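Local coordinates for protein FMN-dependent nitronate monooxygenase (Shewanella oneidensis, PDB 5LSM) that probably oxidises propionate 3-nitronate with molecular oxygen, using a bound FMN cofactor, and so detoxifies nitronates, at residues I15-M20 with T239-C244; S130-L135 with I152-T157; G180-H185 with R274-I279; N269-R274 with N281-E286. All coordinates share one frame; numbering follows the deposited sequence.

Contact 1. Residues I15-M20 with T239-C244. With FMN (flavin mononucleotide), chain I.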
# COMPACT_ATOMS: atom_id res chain seq x y z
N ILE A 15 -13.83 -4.66 17.14
CA ILE A 15 -13.43 -5.52 16.03
C ILE A 15 -14.65 -5.88 15.18
O ILE A 15 -15.68 -6.30 15.70
CB ILE A 15 -12.84 -6.85 16.54
CG1 ILE A 15 -11.75 -6.60 17.58
CG2 ILE A 15 -12.30 -7.67 15.40
CD1 ILE A 15 -10.66 -5.67 17.12
N ILE A 16 -14.53 -5.71 13.87
CA ILE A 16 -15.54 -6.20 12.93
C ILE A 16 -14.88 -7.32 12.16
O ILE A 16 -13.76 -7.18 11.68
CB ILE A 16 -16.02 -5.11 11.94
CG1 ILE A 16 -16.61 -3.92 12.73
CG2 ILE A 16 -17.04 -5.67 10.94
CD1 ILE A 16 -17.05 -2.76 11.86
N GLN A 17 -15.54 -8.46 12.12
CA GLN A 17 -15.09 -9.55 11.30
C GLN A 17 -15.57 -9.31 9.87
O GLN A 17 -16.77 -9.15 9.62
CB GLN A 17 -15.59 -10.86 11.87
CG GLN A 17 -15.58 -12.01 10.90
CD GLN A 17 -16.97 -12.31 10.42
OE1 GLN A 17 -17.90 -12.38 11.21
NE2 GLN A 17 -17.12 -12.48 9.11
N ALA A 18 -14.61 -9.24 8.95
CA ALA A 18 -14.92 -8.87 7.56
C ALA A 18 -15.85 -9.89 6.89
O ALA A 18 -15.62 -11.10 6.97
CB ALA A 18 -13.63 -8.73 6.76
N PRO A 19 -16.93 -9.40 6.25
CA PRO A 19 -17.81 -10.33 5.52
C PRO A 19 -17.09 -10.86 4.30
O PRO A 19 -16.73 -10.09 3.44
CB PRO A 19 -18.95 -9.43 5.07
CG PRO A 19 -18.33 -8.08 4.95
CD PRO A 19 -17.42 -8.02 6.15
N MET A 20 -16.86 -12.17 4.25
CA MET A 20 -16.04 -12.73 3.20
C MET A 20 -16.84 -13.75 2.41
O MET A 20 -17.07 -14.87 2.86
CB MET A 20 -14.79 -13.34 3.79
CG MET A 20 -13.92 -12.30 4.46
SD MET A 20 -12.42 -12.94 5.19
CE MET A 20 -13.02 -13.63 6.72
N THR A 239 -8.56 -11.48 6.44
CA THR A 239 -7.64 -12.57 6.16
C THR A 239 -7.27 -13.41 7.39
O THR A 239 -7.09 -14.62 7.27
CB THR A 239 -6.37 -12.01 5.51
OG1 THR A 239 -6.72 -11.39 4.27
CG2 THR A 239 -5.35 -13.10 5.27
N ALA A 240 -7.21 -12.80 8.57
CA ALA A 240 -6.71 -13.49 9.76
C ALA A 240 -7.74 -14.44 10.40
O ALA A 240 -7.38 -15.27 11.21
CB ALA A 240 -6.21 -12.49 10.79
N TYR A 241 -9.00 -14.37 9.97
CA TYR A 241 -9.99 -15.40 10.33
C TYR A 241 -10.02 -16.65 9.42
O TYR A 241 -10.75 -17.59 9.70
CB TYR A 241 -11.40 -14.80 10.37
CG TYR A 241 -11.66 -13.91 11.55
CD1 TYR A 241 -11.85 -14.45 12.80
CD2 TYR A 241 -11.75 -12.51 11.40
CE1 TYR A 241 -12.11 -13.63 13.90
CE2 TYR A 241 -12.07 -11.69 12.48
CZ TYR A 241 -12.24 -12.26 13.73
OH TYR A 241 -12.53 -11.48 14.83
N LEU A 242 -9.27 -16.65 8.31
CA LEU A 242 -9.51 -17.61 7.22
C LEU A 242 -9.10 -19.05 7.54
O LEU A 242 -9.44 -19.97 6.79
CB LEU A 242 -8.81 -17.17 5.94
CG LEU A 242 -9.40 -15.97 5.21
CD1 LEU A 242 -8.49 -15.56 4.06
CD2 LEU A 242 -10.82 -16.26 4.71
N LEU A 243 -8.35 -19.24 8.62
CA LEU A 243 -7.98 -20.58 9.04
C LEU A 243 -8.77 -21.04 10.26
O LEU A 243 -8.54 -22.16 10.75
CB LEU A 243 -6.47 -20.64 9.37
CG LEU A 243 -5.49 -20.52 8.20
CD1 LEU A 243 -4.08 -20.81 8.69
CD2 LEU A 243 -5.86 -21.46 7.08
N CYS A 244 -9.66 -20.19 10.76
CA CYS A 244 -10.51 -20.57 11.91
C CYS A 244 -11.44 -21.70 11.51
O CYS A 244 -11.88 -21.76 10.36
CB CYS A 244 -11.36 -19.38 12.36
SG CYS A 244 -10.38 -18.04 13.07
N1 FMN I . -15.88 -7.25 1.50
C2 FMN I . -17.21 -7.14 1.25
O2 FMN I . -17.77 -6.01 1.36
N3 FMN I . -17.96 -8.19 0.85
C4 FMN I . -17.43 -9.41 0.68
O4 FMN I . -18.12 -10.37 0.31
C4A FMN I . -15.99 -9.59 0.93
N5 FMN I . -15.43 -10.79 0.81
C5A FMN I . -14.13 -10.99 1.10
C6 FMN I . -13.63 -12.29 0.97
C7 FMN I . -12.31 -12.56 1.27
C7M FMN I . -11.81 -13.97 1.09
C8 FMN I . -11.41 -11.45 1.72
C8M FMN I . -9.96 -11.75 2.03
C9 FMN I . -11.91 -10.15 1.85
C9A FMN I . -13.26 -9.86 1.55
N10 FMN I . -13.85 -8.57 1.69
C10 FMN I . -15.22 -8.42 1.37
C1' FMN I . -13.08 -7.38 2.09
C2' FMN I . -13.03 -7.22 3.60
O2' FMN I . -14.27 -6.63 4.05
C3' FMN I . -11.85 -6.35 4.04
O3' FMN I . -11.79 -5.17 3.22
C4' FMN I . -10.49 -7.04 3.92
O4' FMN I . -10.53 -8.44 4.23
C5' FMN I . -9.51 -6.32 4.84
O5' FMN I . -8.18 -6.78 4.64
P FMN I . -7.57 -8.09 5.35
O1P FMN I . -8.21 -8.21 6.71
O2P FMN I . -6.09 -7.77 5.40
O3P FMN I . -7.95 -9.16 4.40
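Ile15 meets the tip of Tyr241, its CG2 lying 3.9 Å from the phenol OH. CG2 points that way because it stands anti to the backbone N. The hydroxyl itself is hydrogen-bonded to Thr340.

Ile16 faces the strand 234-237 instead. The next residue to reach Tyr241 is Gln17. Its CB is 3.7 Å from Tyr241 CE2, and its CG rests over one face of the ring, near the rim. This is a CH-pi contact, with CG 4.2 Å from the ring centroid. A bend at chi2 (-104°) then carries the amide away from Tyr241. NE2 donates to Ala18 O at 3.0 Å, approaching from above the carbonyl plane. The amide and the ring lie nearly perpendicular, 85° apart.

Ala18 turns its CB to the ribityl chain of FMN. Pro19 follows beside the pyrimidine end of the flavin.

Met20 ends the run and joins the two segments beside the cofactor. Its CB and CG pack on the benzenoid edge of the flavin. The chain bends at chi3, and SD touches Leu242 CD2 at 3.7 Å while CE approaches Tyr241 CB. From the 239-244 side, Thr239 grips the phosphate: its N donates to FMN O3P at 3.1 Å, and its OG1 donates to the same oxygen at 2.6 Å.

Residues 15-17 are the first strand of the barrel sheet and 239-244 follow the last, 234-237. The direct contact between the segments is largely apolar, and its polar grip runs through the cofactor. The 15-20 side packs on the flavin ring while Thr239 binds the phosphate, so the contact reaches both ends of FMN.

Contact 2. Residues S130-L135 with I152-T157. With FMN (flavin mononucleotide), chain I.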
# COMPACT_ATOMS: atom_id res chain seq x y z
N SER A 130 -23.90 -3.40 5.65
CA SER A 130 -22.70 -2.89 5.05
C SER A 130 -22.85 -3.10 3.56
O SER A 130 -23.53 -4.02 3.13
CB SER A 130 -21.45 -3.61 5.59
OG SER A 130 -21.57 -5.02 5.43
N PHE A 131 -22.23 -2.22 2.78
CA PHE A 131 -22.28 -2.30 1.33
C PHE A 131 -20.87 -2.26 0.79
O PHE A 131 -20.02 -1.57 1.35
CB PHE A 131 -23.11 -1.14 0.75
CG PHE A 131 -24.58 -1.31 0.94
CD1 PHE A 131 -25.27 -2.29 0.26
CD2 PHE A 131 -25.25 -0.55 1.87
CE1 PHE A 131 -26.61 -2.49 0.48
CE2 PHE A 131 -26.61 -0.72 2.07
CZ PHE A 131 -27.29 -1.69 1.37
N HIS A 132 -20.62 -3.04 -0.26
CA HIS A 132 -19.42 -2.91 -1.10
C HIS A 132 -19.76 -2.26 -2.46
O HIS A 132 -20.80 -2.56 -3.07
CB HIS A 132 -18.82 -4.30 -1.32
CG HIS A 132 -17.34 -4.35 -1.23
ND1 HIS A 132 -16.64 -3.85 -0.15
CD2 HIS A 132 -16.41 -4.90 -2.04
CE1 HIS A 132 -15.35 -4.08 -0.31
NE2 HIS A 132 -15.18 -4.70 -1.46
N PHE A 133 -18.84 -1.44 -2.95
CA PHE A 133 -19.02 -0.66 -4.18
C PHE A 133 -20.06 0.46 -4.02
O PHE A 133 -20.91 0.64 -4.88
CB PHE A 133 -19.40 -1.55 -5.40
CG PHE A 133 -18.65 -2.85 -5.48
CD1 PHE A 133 -17.27 -2.87 -5.49
CD2 PHE A 133 -19.33 -4.05 -5.57
CE1 PHE A 133 -16.58 -4.07 -5.53
CE2 PHE A 133 -18.65 -5.25 -5.59
CZ PHE A 133 -17.27 -5.26 -5.59
N GLY A 134 -19.97 1.20 -2.92
CA GLY A 134 -20.80 2.41 -2.72
C GLY A 134 -22.08 2.18 -1.93
O GLY A 134 -22.09 1.54 -0.89
N LEU A 135 -23.18 2.74 -2.42
CA LEU A 135 -24.45 2.66 -1.73
C LEU A 135 -25.58 2.42 -2.72
O LEU A 135 -25.49 2.83 -3.87
CB LEU A 135 -24.71 3.95 -0.97
CG LEU A 135 -23.78 4.24 0.21
CD1 LEU A 135 -24.00 5.67 0.70
CD2 LEU A 135 -24.01 3.24 1.34
N ILE A 152 -23.09 1.19 6.87
CA ILE A 152 -21.68 1.45 6.57
C ILE A 152 -21.29 1.01 5.15
O ILE A 152 -21.95 0.15 4.55
CB ILE A 152 -20.75 0.75 7.58
CG1 ILE A 152 -20.84 -0.76 7.44
CG2 ILE A 152 -21.10 1.16 9.00
CD1 ILE A 152 -19.86 -1.49 8.32
N SER A 153 -20.22 1.61 4.61
CA SER A 153 -19.73 1.27 3.27
C SER A 153 -18.24 1.51 3.15
O SER A 153 -17.63 2.11 4.03
CB SER A 153 -20.46 2.05 2.18
OG SER A 153 -19.92 1.75 0.90
N THR A 154 -17.66 1.01 2.06
CA THR A 154 -16.21 1.01 1.92
C THR A 154 -15.74 2.22 1.08
O THR A 154 -16.34 2.56 0.08
CB THR A 154 -15.70 -0.35 1.34
OG1 THR A 154 -15.67 -1.35 2.38
CG2 THR A 154 -14.31 -0.21 0.77
N ALA A 155 -14.73 2.93 1.57
CA ALA A 155 -14.07 3.99 0.82
C ALA A 155 -12.64 3.59 0.55
O ALA A 155 -11.94 3.16 1.48
CB ALA A 155 -14.09 5.27 1.61
N THR A 156 -12.18 3.74 -0.69
CA THR A 156 -10.76 3.55 -1.03
C THR A 156 -10.01 4.84 -1.33
O THR A 156 -8.82 4.79 -1.64
CB THR A 156 -10.56 2.61 -2.24
OG1 THR A 156 -11.07 3.24 -3.44
CG2 THR A 156 -11.24 1.26 -2.00
N THR A 157 -10.70 5.97 -1.23
CA THR A 157 -10.07 7.27 -1.33
C THR A 157 -10.81 8.25 -0.41
O THR A 157 -11.91 7.97 0.06
CB THR A 157 -10.17 7.83 -2.77
OG1 THR A 157 -11.55 7.97 -3.13
CG2 THR A 157 -9.45 6.95 -3.77
N1 FMN I . -15.88 -7.25 1.50
C2 FMN I . -17.21 -7.14 1.25
O2 FMN I . -17.77 -6.01 1.36
N3 FMN I . -17.96 -8.19 0.85
C4 FMN I . -17.43 -9.41 0.68
O4 FMN I . -18.12 -10.37 0.31
C4A FMN I . -15.99 -9.59 0.93
N5 FMN I . -15.43 -10.79 0.81
C5A FMN I . -14.13 -10.99 1.10
C6 FMN I . -13.63 -12.29 0.97
C7 FMN I . -12.31 -12.56 1.27
C7M FMN I . -11.81 -13.97 1.09
C8 FMN I . -11.41 -11.45 1.72
C8M FMN I . -9.96 -11.75 2.03
C9 FMN I . -11.91 -10.15 1.85
C9A FMN I . -13.26 -9.86 1.55
N10 FMN I . -13.85 -8.57 1.69
C10 FMN I . -15.22 -8.42 1.37
C1' FMN I . -13.08 -7.38 2.09
C2' FMN I . -13.03 -7.22 3.60
O2' FMN I . -14.27 -6.63 4.05
C3' FMN I . -11.85 -6.35 4.04
O3' FMN I . -11.79 -5.17 3.22
C4' FMN I . -10.49 -7.04 3.92
O4' FMN I . -10.53 -8.44 4.23
C5' FMN I . -9.51 -6.32 4.84
O5' FMN I . -8.18 -6.78 4.64
P FMN I . -7.57 -8.09 5.35
O1P FMN I . -8.21 -8.21 6.71
O2P FMN I . -6.09 -7.77 5.40
O3P FMN I . -7.95 -9.16 4.40
O HOH W 1 -17.64 -2.89 2.23
O HOH W 2 -17.69 0.78 -1.38
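His132 and Thr154 come together beside the flavin, joined by a water. Thr154 OG1 sits at the edge of the imidazole, near its plane, 3.7 Å from His132 ND1. Water 1 bridges the two, in the ring plane, 2.8 Å from His132 ND1. The same water lies 2.9 Å from Phe131 O and also near FMN O2, with more acceptors in reach than it has protons. A face of the imidazole is turned to the flavin carbonyl, with FMN O2 2.9 Å from His132 ND1. NE2, at the far side of the ring, is hydrogen-bonded to His182 O.

These residues lie at the C-terminal ends of neighbouring parallel strands, 128-132 and 150-155, of a beta-alpha-beta unit whose crossover is helix 138-145. The unit belongs to the TIM-barrel fold. The flavin lies at the C-terminal ends of these strands, as is usual for that fold.

One step back, Ser130 and Ile152 share a sheet face. Ile152 CG1 sits between the backbone N and the carbonyl carbon (chi1 67°), which puts it 3.5 Å from Ser130 CB. Ser130 OG turns to Asn67 and Asn69. Phe131 N donates to Ile152 O at 3.0 Å.

Ser153 points to the other face, with Phe131. Its OG, anti to the backbone N (chi1 177°), donates to Gly134 O at 2.8 Å. Leu135 CD2 packs on Ser153 CB, and water 2 accepts from Gly134 N and donates to Thr154 O.

Contact 3. Residues G180-H185 with R274-I279; sequences GGHRGH and RPARGI. With FMN (flavin mononucleotide), chain I.
His182 lies flat against Ala276, whose CB sits over one face of the imidazole, 3.9 Å from its centroid. This CH-pi contact is nearly overhead, 15° off the ring normal. The ring also brings His182 CD2 to 3.7 Å from Arg274 CB. NE2 is hydrogen-bonded to Ser272, and ND1 to a bound glycerol. An alanine here would probably leave Ser272 OG without its imidazole mate and open a gap over the Ala276 methyl.

The backbones pair as antiparallel strands. Arg277 N donates to Gly181 O at 3.0 Å, and Gly181 N returns a bond to Arg277 O. Arg183 N adds a further bond, to Pro275 O at 3.0 Å. Strand 276-279 is the middle one of a three-stranded antiparallel sheet, and 181-182 is an edge strand beside FMN. Gly180 N donates to FMN O3P at 3.2 Å. Gly180 and Gly181 put no side chain between the strand and the flavin.

Arg274 reaches His185 tip to tip. Its chain bends at chi3 (90°) and sets NH2 over the centre of the imidazole face, 3.6 Å from His185 NE2. The planes of guanidinium and ring are 33° apart. NH2 also donates to His185 O, though the modelled distance is improbably short. His185 turns the edge of its ring to Pro275, and His185 CE1 lies 3.8 Å from Pro275 CG. Arg183 crosses Pro275 with its CG, then bends at chi2 and chi3, which carries its guanidinium off to Gln175, Gly176 and Gln194.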
# COMPACT_ATOMS: atom_id res chain seq x y z
N GLY A 180 -7.32 -7.99 1.45
CA GLY A 180 -7.77 -9.09 0.59
C GLY A 180 -9.13 -8.82 -0.04
O GLY A 180 -9.85 -7.93 0.38
N GLY A 181 -9.46 -9.59 -1.08
CA GLY A 181 -10.74 -9.48 -1.75
C GLY A 181 -10.86 -8.27 -2.63
O GLY A 181 -9.88 -7.64 -2.96
N HIS A 182 -12.06 -7.95 -3.05
CA HIS A 182 -12.25 -6.91 -4.06
C HIS A 182 -11.92 -5.55 -3.47
O HIS A 182 -12.27 -5.25 -2.32
CB HIS A 182 -13.69 -6.89 -4.59
CG HIS A 182 -13.98 -7.96 -5.61
ND1 HIS A 182 -14.50 -9.18 -5.27
CD2 HIS A 182 -13.88 -7.95 -6.96
CE1 HIS A 182 -14.65 -9.92 -6.36
NE2 HIS A 182 -14.29 -9.19 -7.40
N ARG A 183 -11.30 -4.71 -4.30
CA ARG A 183 -11.34 -3.30 -4.07
C ARG A 183 -12.80 -2.82 -4.14
O ARG A 183 -13.53 -3.18 -5.07
CB ARG A 183 -10.48 -2.57 -5.11
CG ARG A 183 -9.05 -3.07 -5.25
CD ARG A 183 -8.33 -3.14 -3.91
NE ARG A 183 -8.16 -1.81 -3.32
CZ ARG A 183 -8.07 -1.55 -2.02
NH1 ARG A 183 -8.13 -2.52 -1.11
NH2 ARG A 183 -7.88 -0.29 -1.63
N GLY A 184 -13.21 -2.03 -3.15
CA GLY A 184 -14.57 -1.55 -3.03
C GLY A 184 -14.74 -0.15 -3.59
O GLY A 184 -15.68 0.56 -3.20
N HIS A 185 -13.86 0.23 -4.52
CA HIS A 185 -13.91 1.55 -5.18
C HIS A 185 -15.11 1.72 -6.10
O HIS A 185 -15.70 0.76 -6.56
CB HIS A 185 -12.64 1.80 -5.99
CG HIS A 185 -12.50 0.93 -7.19
ND1 HIS A 185 -11.85 -0.28 -7.15
CD2 HIS A 185 -12.94 1.08 -8.46
CE1 HIS A 185 -11.85 -0.82 -8.36
NE2 HIS A 185 -12.54 -0.03 -9.16
N ARG A 274 -13.40 -7.49 -11.82
CA ARG A 274 -13.09 -6.34 -10.98
C ARG A 274 -11.83 -6.61 -10.17
O ARG A 274 -11.60 -7.75 -9.73
CB ARG A 274 -14.28 -6.01 -10.05
CG ARG A 274 -15.13 -4.84 -10.54
CD ARG A 274 -16.22 -4.45 -9.57
NE ARG A 274 -15.73 -3.44 -8.65
CZ ARG A 274 -16.12 -2.18 -8.60
NH1 ARG A 274 -17.14 -1.74 -9.32
NH2 ARG A 274 -15.53 -1.36 -7.75
N PRO A 275 -10.99 -5.59 -10.00
CA PRO A 275 -9.75 -5.76 -9.22
C PRO A 275 -9.99 -6.38 -7.84
O PRO A 275 -10.76 -5.85 -7.04
CB PRO A 275 -9.23 -4.34 -9.06
CG PRO A 275 -9.85 -3.57 -10.16
CD PRO A 275 -11.19 -4.20 -10.43
N ALA A 276 -9.34 -7.51 -7.57
CA ALA A 276 -9.37 -8.13 -6.26
C ALA A 276 -7.99 -8.70 -5.91
O ALA A 276 -7.27 -9.16 -6.81
CB ALA A 276 -10.42 -9.24 -6.24
N ARG A 277 -7.64 -8.69 -4.62
CA ARG A 277 -6.31 -9.14 -4.19
C ARG A 277 -6.34 -10.61 -3.79
O ARG A 277 -7.12 -11.02 -2.91
CB ARG A 277 -5.77 -8.30 -3.03
CG ARG A 277 -4.37 -8.70 -2.57
CD ARG A 277 -3.83 -7.83 -1.41
NE ARG A 277 -3.58 -6.45 -1.85
CZ ARG A 277 -2.57 -6.07 -2.63
NH1 ARG A 277 -1.63 -6.92 -3.00
NH2 ARG A 277 -2.49 -4.82 -3.04
N GLY A 278 -5.47 -11.40 -4.41
CA GLY A 278 -5.36 -12.81 -4.08
C GLY A 278 -3.95 -13.33 -4.24
O GLY A 278 -3.17 -12.75 -4.96
N ILE A 279 -3.63 -14.42 -3.55
CA ILE A 279 -2.35 -15.07 -3.72
C ILE A 279 -2.08 -15.33 -5.20
O ILE A 279 -3.00 -15.66 -5.94
CB ILE A 279 -2.29 -16.39 -2.94
CG1 ILE A 279 -2.39 -16.12 -1.43
CG2 ILE A 279 -0.98 -17.11 -3.22
CD1 ILE A 279 -2.85 -17.30 -0.63
N1 FMN I . -15.88 -7.25 1.50
C2 FMN I . -17.21 -7.14 1.25
O2 FMN I . -17.77 -6.01 1.36
N3 FMN I . -17.96 -8.19 0.85
C4 FMN I . -17.43 -9.41 0.68
O4 FMN I . -18.12 -10.37 0.31
C4A FMN I . -15.99 -9.59 0.93
N5 FMN I . -15.43 -10.79 0.81
C5A FMN I . -14.13 -10.99 1.10
C6 FMN I . -13.63 -12.29 0.97
C7 FMN I . -12.31 -12.56 1.27
C7M FMN I . -11.81 -13.97 1.09
C8 FMN I . -11.41 -11.45 1.72
C8M FMN I . -9.96 -11.75 2.03
C9 FMN I . -11.91 -10.15 1.85
C9A FMN I . -13.26 -9.86 1.55
N10 FMN I . -13.85 -8.57 1.69
C10 FMN I . -15.22 -8.42 1.37
C1' FMN I . -13.08 -7.38 2.09
C2' FMN I . -13.03 -7.22 3.60
O2' FMN I . -14.27 -6.63 4.05
C3' FMN I . -11.85 -6.35 4.04
O3' FMN I . -11.79 -5.17 3.22
C4' FMN I . -10.49 -7.04 3.92
O4' FMN I . -10.53 -8.44 4.23
C5' FMN I . -9.51 -6.32 4.84
O5' FMN I . -8.18 -6.78 4.64
P FMN I . -7.57 -8.09 5.35
O1P FMN I . -8.21 -8.21 6.71
O2P FMN I . -6.09 -7.77 5.40
O3P FMN I . -7.95 -9.16 4.40

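Contact 4. Residues N269-R274 with N281-E286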
# COMPACT_ATOMS: atom_id res chain seq x y z
N ASN A 269 -8.14 -8.85 -12.03
CA ASN A 269 -9.54 -8.85 -12.47
C ASN A 269 -9.96 -10.15 -13.16
O ASN A 269 -11.07 -10.26 -13.69
CB ASN A 269 -9.82 -7.66 -13.39
CG ASN A 269 -9.02 -7.72 -14.70
OD1 ASN A 269 -7.95 -8.30 -14.79
ND2 ASN A 269 -9.53 -7.05 -15.71
N LEU A 270 -9.08 -11.15 -13.12
CA LEU A 270 -9.22 -12.31 -14.00
C LEU A 270 -10.39 -13.20 -13.61
O LEU A 270 -10.94 -13.88 -14.46
CB LEU A 270 -7.92 -13.14 -14.03
CG LEU A 270 -6.75 -12.53 -14.82
CD1 LEU A 270 -5.48 -13.32 -14.61
CD2 LEU A 270 -7.05 -12.46 -16.30
N PHE A 271 -10.79 -13.19 -12.34
CA PHE A 271 -11.76 -14.16 -11.85
C PHE A 271 -13.18 -13.60 -11.81
O PHE A 271 -14.14 -14.36 -11.74
CB PHE A 271 -11.39 -14.63 -10.44
CG PHE A 271 -10.04 -15.24 -10.36
CD1 PHE A 271 -9.85 -16.58 -10.66
CD2 PHE A 271 -8.93 -14.45 -10.08
CE1 PHE A 271 -8.59 -17.14 -10.60
CE2 PHE A 271 -7.66 -15.01 -10.01
CZ PHE A 271 -7.49 -16.36 -10.29
N SER A 272 -13.30 -12.29 -11.79
CA SER A 272 -14.60 -11.66 -11.53
C SER A 272 -14.96 -10.52 -12.51
O SER A 272 -16.15 -10.28 -12.76
CB SER A 272 -14.61 -11.14 -10.10
OG SER A 272 -13.77 -10.01 -10.00
N GLY A 273 -13.96 -9.85 -13.08
CA GLY A 273 -14.17 -8.61 -13.83
C GLY A 273 -13.74 -7.34 -13.10
O GLY A 273 -13.77 -6.24 -13.66
N ARG A 274 -13.40 -7.49 -11.82
CA ARG A 274 -13.09 -6.34 -10.98
C ARG A 274 -11.83 -6.61 -10.17
O ARG A 274 -11.60 -7.75 -9.73
CB ARG A 274 -14.28 -6.01 -10.05
CG ARG A 274 -15.13 -4.84 -10.54
CD ARG A 274 -16.22 -4.45 -9.57
NE ARG A 274 -15.73 -3.44 -8.65
CZ ARG A 274 -16.12 -2.18 -8.60
NH1 ARG A 274 -17.14 -1.74 -9.32
NH2 ARG A 274 -15.53 -1.36 -7.75
N ASN A 281 -1.15 -16.84 -8.60
CA ASN A 281 -1.13 -18.18 -9.18
C ASN A 281 -0.81 -18.17 -10.69
O ASN A 281 -0.51 -17.11 -11.26
CB ASN A 281 -2.44 -18.94 -8.86
CG ASN A 281 -3.71 -18.19 -9.28
OD1 ASN A 281 -3.74 -17.47 -10.25
ND2 ASN A 281 -4.78 -18.44 -8.58
N ARG A 282 -0.78 -19.35 -11.30
CA ARG A 282 -0.37 -19.50 -12.70
C ARG A 282 -1.25 -18.64 -13.60
O ARG A 282 -0.76 -17.93 -14.50
CB ARG A 282 -0.46 -20.98 -13.13
CG ARG A 282 -0.12 -21.25 -14.60
CD ARG A 282 -0.51 -22.68 -14.99
NE ARG A 282 -0.50 -22.92 -16.43
CZ ARG A 282 -1.08 -23.96 -17.02
NH1 ARG A 282 -1.73 -24.87 -16.30
NH2 ARG A 282 -1.06 -24.08 -18.35
N PHE A 283 -2.56 -18.73 -13.37
CA PHE A 283 -3.53 -18.02 -14.20
C PHE A 283 -3.21 -16.51 -14.17
O PHE A 283 -3.07 -15.88 -15.22
CB PHE A 283 -4.96 -18.33 -13.72
CG PHE A 283 -6.05 -17.75 -14.59
CD1 PHE A 283 -5.97 -17.80 -15.97
CD2 PHE A 283 -7.18 -17.20 -14.01
CE1 PHE A 283 -6.97 -17.26 -16.76
CE2 PHE A 283 -8.17 -16.64 -14.79
CZ PHE A 283 -8.07 -16.67 -16.16
N MET A 284 -2.93 -15.97 -12.98
CA MET A 284 -2.61 -14.55 -12.87
C MET A 284 -1.26 -14.23 -13.52
O MET A 284 -1.14 -13.22 -14.21
CB MET A 284 -2.59 -14.11 -11.42
CG MET A 284 -3.92 -14.23 -10.69
SD MET A 284 -3.65 -14.10 -8.91
CE MET A 284 -4.86 -15.27 -8.28
N ALA A 285 -0.26 -15.08 -13.30
CA ALA A 285 1.06 -14.86 -13.88
C ALA A 285 1.05 -14.91 -15.42
O ALA A 285 1.75 -14.12 -16.06
CB ALA A 285 2.06 -15.85 -13.33
N GLU A 286 0.22 -15.77 -16.01
CA GLU A 286 0.26 -16.00 -17.47
C GLU A 286 -0.67 -15.08 -18.21
O GLU A 286 -0.41 -14.74 -19.34
CB GLU A 286 -0.08 -17.46 -17.81
CG GLU A 286 0.99 -18.44 -17.38
CD GLU A 286 0.60 -19.89 -17.64
OE1 GLU A 286 -0.53 -20.13 -18.12
OE2 GLU A 286 1.40 -20.79 -17.32
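The irregular run 269-274 passes the first turn of helix 282-287, with Leu270 CA 7.1 Å from Met284 CA. Leu270 leans on Phe283 in two ways. Its CB is 3.6 Å from Phe283 CE2, while CD1 stands over the centre of the ring face, 4.3 Å from the centroid. CD1 also touches the helix backbone at Met284 CA. Phe283 in turn directs an edge at the face of Phe271, an offset edge-to-face pair with planes 77° apart. Its CD2 is 3.7 Å from Phe271 CE1. Phe283 CG lies anti to the backbone N (chi1 -174°), which swings the ring toward the loop.

Met284 crosses Phe271 at about a right angle and brings its CE to the ring's edge, 3.3 Å from Phe271 CE2. Asn281 meets Phe271 CZ with its amide. A serine in place of Phe271 would probably open a gap beside Phe283 and leave the Met284 methyl without the ring it packs on.

Asn281 is the N-cap of the helix: its OD1 accepts from Met284 N at 3.2 Å. Farther along the loop, Ser272 OG accepts from Arg274 N in an ST turn. Residues 269-274 thus form the hairpin connection between strands 265-268 and 276-279, packed on the N-capped helix that follows the second strand.

From the N terminus, contact 1 opens at 15-20 on the first barrel strand and closes only at 239-244, after the last. Contact 2 is nested inside that loop, joining two neighbouring strands of the same sheet. Contact 3 opens at 180-185, still within the loop, but closes beyond it at 274-279, so contacts 1 and 3 cross. It pairs two strands of the three-stranded antiparallel sheet beside the barrel. Contact 4 follows contact 1 in series, crosses contact 3 and shares Arg274 with it, packing the loop between two of its strands on helix 282-287. Contacts 1, 2 and 3 all reach FMN, while contact 4 stays away. Phe133 packs on Arg274, linking contact 2 to contacts 3 and 4.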